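Putative signal recognition particle protein (Chaetomium thermophilum, PDB 5CK4) probably works as the beta subunit of the signal recognition particle receptor, an Arf-like GTPase of secretory membranes, and is captured here with GDP bound. Local coordinates at residues T125-L130 / L193-K198. Residues are numbered along the deposited sequence; the frame is centred on the assembly and turned at random.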
loop_
_atom_site.group_PDB
_atom_site.type_symbol
_atom_site.label_atom_id
_atom_site.label_comp_id
_atom_site.label_asym_id
_atom_site.label_seq_id
_atom_site.Cartn_x
_atom_site.Cartn_y
_atom_site.Cartn_z
ATOM N N THR A 125 1.511 6.926 12.544
ATOM C CA THR A 125 2.816 7.405 12.094
ATOM C C THR A 125 2.998 7.266 10.590
ATOM O O THR A 125 3.504 8.164 9.918
ATOM C CB THR A 125 3.930 6.581 12.743
ATOM O OG1 THR A 125 3.784 6.618 14.166
ATOM C CG2 THR A 125 5.293 7.128 12.357
ATOM N N THR A 126 2.589 6.115 10.072
ATOM C CA THR A 126 2.731 5.816 8.655
ATOM C C THR A 126 1.810 6.703 7.827
ATOM O O THR A 126 2.204 7.249 6.792
ATOM C CB THR A 126 2.398 4.344 8.385
ATOM O OG1 THR A 126 3.269 3.517 9.163
ATOM C CG2 THR A 126 2.573 4.019 6.918
ATOM N N LEU A 127 0.579 6.856 8.300
ATOM C CA LEU A 127 -0.401 7.680 7.611
ATOM C C LEU A 127 0.051 9.144 7.496
ATOM O O LEU A 127 -0.294 9.827 6.530
ATOM C CB LEU A 127 -1.772 7.586 8.299
ATOM C CG LEU A 127 -2.489 6.227 8.316
ATOM C CD1 LEU A 127 -3.788 6.331 9.101
ATOM C CD2 LEU A 127 -2.763 5.702 6.899
ATOM N N GLN A 128 0.827 9.619 8.471
ATOM C CA GLN A 128 1.288 11.004 8.465
ATOM C C GLN A 128 2.196 11.289 7.279
ATOM O O GLN A 128 2.135 12.365 6.705
ATOM C CB GLN A 128 1.985 11.369 9.776
ATOM C CG GLN A 128 1.077 11.304 10.990
ATOM C CD GLN A 128 -0.300 11.888 10.733
ATOM O OE1 GLN A 128 -0.466 13.108 10.636
ATOM N NE2 GLN A 128 -1.301 11.016 10.624
ATOM N N HIS A 129 3.025 10.318 6.904
ATOM C CA HIS A 129 3.841 10.443 5.699
ATOM C C HIS A 129 2.985 10.629 4.445
ATOM O O HIS A 129 3.379 11.324 3.513
ATOM C CB HIS A 129 4.733 9.212 5.516
ATOM C CG HIS A 129 5.743 9.020 6.608
ATOM N ND1 HIS A 129 6.650 9.996 6.965
ATOM C CD2 HIS A 129 6.003 7.957 7.406
ATOM C CE1 HIS A 129 7.415 9.548 7.944
ATOM N NE2 HIS A 129 7.045 8.312 8.228
ATOM N N LEU A 130 1.821 9.986 4.413
ATOM C CA LEU A 130 0.992 9.989 3.211
ATOM C C LEU A 130 0.216 11.296 3.035
ATOM O O LEU A 130 -0.242 11.604 1.947
ATOM C CB LEU A 130 0.059 8.772 3.199
ATOM C CG LEU A 130 0.810 7.434 3.357
ATOM C CD1 LEU A 130 -0.124 6.221 3.473
ATOM C CD2 LEU A 130 1.790 7.234 2.222
ATOM N N LEU A 193 -5.436 5.138 1.350
ATOM C CA LEU A 193 -5.901 5.820 0.146
ATOM C C LEU A 193 -6.511 7.204 0.430
ATOM O O LEU A 193 -6.299 8.150 -0.338
ATOM C CB LEU A 193 -6.888 4.921 -0.613
ATOM C CG LEU A 193 -6.301 3.580 -1.073
ATOM C CD1 LEU A 193 -7.323 2.791 -1.887
ATOM C CD2 LEU A 193 -5.047 3.818 -1.908
ATOM N N LEU A 194 -7.288 7.330 1.505
ATOM C CA LEU A 194 -7.890 8.635 1.823
ATOM C C LEU A 194 -6.803 9.650 2.171
ATOM O O LEU A 194 -6.911 10.827 1.846
ATOM C CB LEU A 194 -8.886 8.526 2.985
ATOM C CG LEU A 194 -9.690 9.804 3.255
ATOM C CD1 LEU A 194 -10.572 10.158 2.030
ATOM C CD2 LEU A 194 -10.538 9.689 4.525
ATOM N N SER A 195 -5.744 9.182 2.818
ATOM C CA SER A 195 -4.626 10.069 3.154
ATOM C C SER A 195 -3.967 10.604 1.876
ATOM O O SER A 195 -3.684 11.791 1.769
ATOM C CB SER A 195 -3.600 9.348 4.030
ATOM O OG SER A 195 -4.143 9.091 5.316
ATOM N N LEU A 196 -3.742 9.725 0.902
ATOM C CA LEU A 196 -3.117 10.141 -0.355
ATOM C C LEU A 196 -4.059 11.047 -1.137
ATOM O O LEU A 196 -3.623 11.944 -1.860
ATOM C CB LEU A 196 -2.760 8.914 -1.200
ATOM C CG LEU A 196 -1.578 8.121 -0.637
ATOM C CD1 LEU A 196 -1.403 6.793 -1.365
ATOM C CD2 LEU A 196 -0.283 8.953 -0.682
ATOM N N GLN A 197 -5.352 10.803 -0.980
ATOM C CA GLN A 197 -6.362 11.633 -1.632
ATOM C C GLN A 197 -6.358 13.044 -1.046
ATOM O O GLN A 197 -6.466 14.029 -1.783
ATOM C CB GLN A 197 -7.750 11.009 -1.502
ATOM C CG GLN A 197 -8.878 11.834 -2.140
ATOM C CD GLN A 197 -10.217 11.112 -2.080
ATOM O OE1 GLN A 197 -10.296 9.913 -2.340
ATOM N NE2 GLN A 197 -11.270 11.833 -1.702
ATOM N N LYS A 198 -6.239 13.145 0.278
ATOM C CA LYS A 198 -6.209 14.457 0.931
ATOM C C LYS A 198 -4.938 15.199 0.549
ATOM O O LYS A 198 -4.939 16.427 0.387
ATOM C CB LYS A 198 -6.271 14.319 2.449
ATOM C CG LYS A 198 -7.605 13.850 2.983
ATOM C CD LYS A 198 -7.537 13.678 4.492
ATOM C CE LYS A 198 -8.888 13.315 5.044
ATOM N NZ LYS A 198 -8.953 13.483 6.520
#
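With chi1 of -55° in Leu-130 and -72° in Leu-196, each leucine sets CG anti to its own carbonyl carbon, and from there the CD2 branch of Leu-196 reaches across to Leu-130. This methyl lies 3.9 Å from Leu-130 CB, 4.0 Å from Leu-130 CD2 and 3.7 Å from Leu-130 O, so it rests against the base of the side chain, one of its branch ends and the carbonyl oxygen. Ser-195 packs beside it: its CB bond points toward the partner helix and places CB 3.8 Å from Leu-130 CB, and its small side chain is consistent with the close approach of the two backbones. Its OG hydrogen-bonds Asp-191 O, one turn earlier in the same helix. Ser-195 OG also lies in van der Waals contact with Leu-127 CD2, at 4.0 Å. The segments meet through van der Waals contact; Leu-130 O and Ser-195 O come within 3.5 Å, but both are acceptors and form no bond. The axes of the two short segments run in roughly the same direction, 31° apart, and approach to 8.8 Å. In this GTPase fold the contact joins the C-terminal half of helix 123-131 to helix 180-201, where Val-192 also touches both Leu-127 and Leu-130; Leu-130 further touches Leu-23 and Ile-25 of strand 21-25, and Leu-196 touches Val-214 of strand 214-219.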